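Local coordinates for protein acyl-coenzyme A oxidase 1 (Yarrowia lipolytica, PDB 5Y9D) that uses FAD and molecular oxygen to oxidise saturated acyl-CoAs to trans-2-enoyl-CoAs, releasing hydrogen peroxide in peroxisomal fatty acid beta-oxidation, at residues F320-S323 and K324-T328; K546-N549 and P550-F554. All blocks are in the same frame, centred on the assembly; numbering follows the deposited sequence.

Interaction 1: F320-S323 and K324-T328; sequences FHVS and KRFLT
Lys324 lays its aliphatic chain over one face of the Phe320 ring, one turn back along the helix, in a CH-pi contact: CD stands 3.9 Å from the ring centroid, 29° off the normal. With CG set between the backbone N and the carbonyl carbon (chi1 90°) and the rest extended, the lysine runs back toward the preceding turn. Its NZ arrives at the edge of the His321 imidazole, near the ring plane and 3.1 Å from CD2, the two side chains lying alongside and pointing the same way. Phe320 CD2 sits over the centre of one face of that imidazole. An alanine in place of Lys324 would probably leave the face of Phe320 that the lysine covers without its CH-pi partner and open a gap beside His321. Apolar contact on another side of the helix joins Val322 CG1 to the rim of the Phe326 ring, in its plane, 3.8 Å from CE2; the ring of Phe450 also meets Phe326. Phe326 CZ in turn lies over one face of the Arg325 guanidinium, whose NE is bound by Ile654 O and NH1 by Met119 O. The backbone bonds Lys324 N to Phe320 O and Leu327 N to Ser323 O are both 2.9 Å long, whereas Arg325 N reaches His321 O and Val322 O only weakly. Lys324 O accepts both Thr328 N and Thr328 OG1, and Ser323 OG turns back to Ser319 O. These i to i+3 and i to i+4 contacts are those of a buried alpha-helix, here 306-334, packed against helices 355-391 and 400-437 in the C-alpha1 domain.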
loop_
_atom_site.group_PDB
_atom_site.type_symbol
_atom_site.label_atom_id
_atom_site.label_comp_id
_atom_site.label_asym_id
_atom_site.label_seq_id
_atom_site.Cartn_x
_atom_site.Cartn_y
_atom_site.Cartn_z
ATOM N N PHE A 320 -5.051 6.508 -14.394
ATOM C CA PHE A 320 -6.303 6.018 -14.986
ATOM C C PHE A 320 -6.182 4.576 -15.466
ATOM O O PHE A 320 -6.971 3.714 -15.081
ATOM C CB PHE A 320 -6.745 6.887 -16.149
ATOM C CG PHE A 320 -7.836 6.265 -17.010
ATOM C CD1 PHE A 320 -9.137 6.180 -16.557
ATOM C CD2 PHE A 320 -7.557 5.802 -18.287
ATOM C CE1 PHE A 320 -10.146 5.638 -17.361
ATOM C CE2 PHE A 320 -8.556 5.269 -19.099
ATOM C CZ PHE A 320 -9.858 5.177 -18.635
ATOM N N HIS A 321 -5.188 4.301 -16.296
ATOM C CA HIS A 321 -5.119 2.975 -16.919
ATOM C C HIS A 321 -4.925 1.801 -15.945
ATOM O O HIS A 321 -5.609 0.782 -16.040
ATOM C CB HIS A 321 -4.065 2.975 -17.991
ATOM C CG HIS A 321 -4.493 3.699 -19.215
ATOM N ND1 HIS A 321 -3.950 4.899 -19.598
ATOM C CD2 HIS A 321 -5.445 3.411 -20.125
ATOM C CE1 HIS A 321 -4.514 5.303 -20.717
ATOM N NE2 HIS A 321 -5.407 4.402 -21.070
ATOM N N VAL A 322 -4.039 1.948 -14.980
ATOM C CA VAL A 322 -3.863 0.895 -14.000
ATOM C C VAL A 322 -5.057 0.798 -13.014
ATOM O O VAL A 322 -5.415 -0.274 -12.567
ATOM C CB VAL A 322 -2.536 1.117 -13.256
ATOM C CG1 VAL A 322 -2.425 0.217 -12.011
ATOM C CG2 VAL A 322 -1.378 0.908 -14.229
ATOM N N SER A 323 -5.662 1.924 -12.670
ATOM C CA SER A 323 -6.855 1.925 -11.824
ATOM C C SER A 323 -7.968 1.198 -12.491
ATOM O O SER A 323 -8.652 0.420 -11.873
ATOM C CB SER A 323 -7.310 3.340 -11.510
ATOM O OG SER A 323 -6.468 3.864 -10.498
ATOM N N LYS A 324 -8.122 1.417 -13.784
ATOM C CA LYS A 324 -9.249 0.842 -14.445
ATOM C C LYS A 324 -9.061 -0.660 -14.564
ATOM O O LYS A 324 -10.046 -1.381 -14.687
ATOM C CB LYS A 324 -9.501 1.487 -15.786
ATOM C CG LYS A 324 -8.781 0.844 -16.954
ATOM C CD LYS A 324 -8.796 1.798 -18.150
ATOM C CE LYS A 324 -8.031 1.191 -19.287
ATOM N NZ LYS A 324 -8.220 1.992 -20.495
ATOM N N ARG A 325 -7.815 -1.127 -14.519
ATOM C CA ARG A 325 -7.569 -2.537 -14.624
ATOM C C ARG A 325 -7.984 -3.209 -13.329
ATOM O O ARG A 325 -8.688 -4.209 -13.327
ATOM C CB ARG A 325 -6.091 -2.804 -14.891
ATOM C CG ARG A 325 -5.732 -4.286 -14.943
ATOM C CD ARG A 325 -4.236 -4.525 -15.137
ATOM N NE ARG A 325 -3.904 -5.900 -14.794
ATOM C CZ ARG A 325 -2.754 -6.306 -14.277
ATOM N NH1 ARG A 325 -1.756 -5.459 -14.043
ATOM N NH2 ARG A 325 -2.640 -7.582 -13.936
ATOM N N PHE A 326 -7.564 -2.641 -12.210
ATOM C CA PHE A 326 -7.813 -3.291 -10.927
ATOM C C PHE A 326 -9.247 -3.072 -10.455
ATOM O O PHE A 326 -9.800 -3.929 -9.819
ATOM C CB PHE A 326 -6.739 -2.914 -9.899
ATOM C CG PHE A 326 -5.389 -3.527 -10.207
ATOM C CD1 PHE A 326 -5.167 -4.882 -9.999
ATOM C CD2 PHE A 326 -4.356 -2.762 -10.735
ATOM C CE1 PHE A 326 -3.938 -5.467 -10.276
ATOM C CE2 PHE A 326 -3.130 -3.344 -11.039
ATOM C CZ PHE A 326 -2.915 -4.702 -10.796
ATOM N N LEU A 327 -9.886 -1.971 -10.819
ATOM C CA LEU A 327 -11.310 -1.827 -10.492
ATOM C C LEU A 327 -12.146 -2.853 -11.270
ATOM O O LEU A 327 -13.106 -3.431 -10.731
ATOM C CB LEU A 327 -11.789 -0.418 -10.766
ATOM C CG LEU A 327 -11.546 0.534 -9.604
ATOM C CD1 LEU A 327 -11.319 1.919 -10.154
ATOM C CD2 LEU A 327 -12.722 0.536 -8.616
ATOM N N THR A 328 -11.754 -3.118 -12.520
ATOM C CA THR A 328 -12.402 -4.168 -13.278
ATOM C C THR A 328 -12.174 -5.566 -12.671
ATOM O O THR A 328 -13.071 -6.379 -12.638
ATOM C CB THR A 328 -11.992 -4.131 -14.739
ATOM O OG1 THR A 328 -12.443 -2.903 -15.307
ATOM C CG2 THR A 328 -12.612 -5.295 -15.546
#

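Interaction 2: K546-N549 and P550-F554; sequences KTLN and PDQAF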
loop_
_atom_site.group_PDB
_atom_site.type_symbol
_atom_site.label_atom_id
_atom_site.label_comp_id
_atom_site.label_asym_id
_atom_site.label_seq_id
_atom_site.Cartn_x
_atom_site.Cartn_y
_atom_site.Cartn_z
ATOM N N LYS A 546 7.076 39.877 5.515
ATOM C CA LYS A 546 7.541 41.102 6.149
ATOM C C LYS A 546 8.845 40.916 6.913
ATOM O O LYS A 546 9.639 41.842 6.972
ATOM C CB LYS A 546 6.453 41.698 7.037
ATOM C CG LYS A 546 5.245 42.212 6.251
ATOM C CD LYS A 546 5.653 43.142 5.101
ATOM C CE LYS A 546 4.627 44.240 4.839
ATOM N NZ LYS A 546 3.238 43.717 4.712
ATOM N N THR A 547 9.083 39.728 7.465
ATOM C CA THR A 547 10.385 39.416 8.052
ATOM C C THR A 547 11.194 38.401 7.202
ATOM O O THR A 547 12.412 38.571 6.963
ATOM C CB THR A 547 10.281 38.911 9.518
ATOM O OG1 THR A 547 11.151 37.780 9.689
ATOM C CG2 THR A 547 8.840 38.525 9.927
ATOM N N LEU A 548 10.498 37.354 6.754
ATOM C CA LEU A 548 11.100 36.238 6.027
ATOM C C LEU A 548 11.287 36.527 4.536
ATOM O O LEU A 548 10.694 37.439 3.979
ATOM C CB LEU A 548 10.218 35.001 6.197
ATOM C CG LEU A 548 10.368 34.108 7.437
ATOM C CD1 LEU A 548 10.872 34.807 8.684
ATOM C CD2 LEU A 548 9.030 33.444 7.726
ATOM N N ASN A 549 12.146 35.741 3.906
ATOM C CA ASN A 549 12.259 35.709 2.465
ATOM C C ASN A 549 11.135 34.823 1.970
ATOM O O ASN A 549 10.603 34.022 2.759
ATOM C CB ASN A 549 13.575 35.062 2.053
ATOM C CG ASN A 549 14.781 35.893 2.416
ATOM O OD1 ASN A 549 14.675 36.997 2.955
ATOM N ND2 ASN A 549 15.949 35.364 2.106
ATOM N N PRO A 550 10.784 34.926 0.675
ATOM C CA PRO A 550 9.745 34.027 0.136
ATOM C C PRO A 550 9.958 32.545 0.532
ATOM O O PRO A 550 9.057 31.905 1.058
ATOM C CB PRO A 550 9.847 34.226 -1.380
ATOM C CG PRO A 550 10.458 35.587 -1.571
ATOM C CD PRO A 550 11.265 35.900 -0.322
ATOM N N ASP A 551 11.161 32.040 0.311
ATOM C CA ASP A 551 11.499 30.650 0.588
ATOM C C ASP A 551 11.137 30.245 1.997
ATOM O O ASP A 551 10.462 29.249 2.202
ATOM C CB ASP A 551 13.006 30.398 0.366
ATOM C CG ASP A 551 13.318 29.770 -0.983
ATOM O OD1 ASP A 551 12.448 29.085 -1.568
ATOM O OD2 ASP A 551 14.461 29.940 -1.459
ATOM N N GLN A 552 11.596 31.016 2.972
ATOM C CA GLN A 552 11.381 30.666 4.365
ATOM C C GLN A 552 9.922 30.735 4.701
ATOM O O GLN A 552 9.461 29.993 5.567
ATOM C CB GLN A 552 12.105 31.621 5.292
ATOM C CG GLN A 552 13.606 31.734 5.086
ATOM C CD GLN A 552 14.137 32.971 5.764
ATOM O OE1 GLN A 552 14.252 34.040 5.143
ATOM N NE2 GLN A 552 14.412 32.856 7.056
ATOM N N ALA A 553 9.197 31.638 4.041
ATOM C CA ALA A 553 7.753 31.753 4.253
ATOM C C ALA A 553 7.026 30.496 3.816
ATOM O O ALA A 553 6.226 29.966 4.575
ATOM C CB ALA A 553 7.184 32.966 3.531
ATOM N N PHE A 554 7.309 30.020 2.602
ATOM C CA PHE A 554 6.639 28.813 2.051
ATOM C C PHE A 554 6.860 27.594 2.915
ATOM O O PHE A 554 5.892 26.883 3.191
ATOM C CB PHE A 554 7.044 28.528 0.599
ATOM C CG PHE A 554 6.472 29.514 -0.384
ATOM C CD1 PHE A 554 5.102 29.721 -0.458
ATOM C CD2 PHE A 554 7.295 30.246 -1.212
ATOM C CE1 PHE A 554 4.576 30.652 -1.330
ATOM C CE2 PHE A 554 6.771 31.169 -2.092
ATOM C CZ PHE A 554 5.411 31.383 -2.136
#
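Leu548 and Asn549 meet Gln552 and Ala553 in a local, surface contact at the N-terminal end of helix 550-556, where the loop following helix 519-544 turns into the new helix. Two hydrogen bonds fasten the start. Gln552 OE1 accepts the backbone N-H of Asn549 at 3.0 Å; the bond is straight at hydrogen (165°), but the donor stands above the amide's carbonyl plane, 44° out of it. With CG anti to its own carbonyl carbon and the chain extended beyond, Gln552 reaches back to the loop. The second bond, Ala553 N to Asn549 O at 3.1 Å, closes the first helical turn. Asn549 thus occupies the N-cap position, yet its side chain makes no capping bond; instead the side chain three residues on returns to the N-cap N-H, the reciprocal half of a capping box, with glutamine as the acceptor. The Asn549 and Gln552 amides stand almost perpendicular, 86° apart, and Asn549 CB touches Gln552 OE1 at 3.3 Å. Pro550 follows as the first residue of the helix, where its lack of an N-H costs no helical bond. Beside this polar pair, Leu548 crosses the aliphatic part of Gln552, with Leu548 CG 3.7 Å from Gln552 CB. Leu548 CD2 comes to 4.1 Å from Ala553 CA. Pro550 and Ala553 also rest on Tyr541 of helix 519-544, and the Phe554 ring stacks with that tyrosine. Asp551 and Gln552 pack on Thr342 of the second subunit.

Overall arrangement
Interaction 1 is wholly buried, its centre about 12 Å from that of the chain, whereas interaction 2 lies at the surface, its centre about 32 Å from it. Neither shares an element with the other: 320-328 belongs to the middle of one long helix, 546-554 to a loop and the short helix it opens. Their centres are 42 Å apart and their nearest atoms about 29 Å. In the interior, backbone bonds repeat along the helix while a lysine chain and aromatic rings pack along its outer surface; at the helix start, a glutamine amide supplies a bond to the loop. Asp551 and Gln552 also touch the other subunit, while 320-328 packs within its own chain.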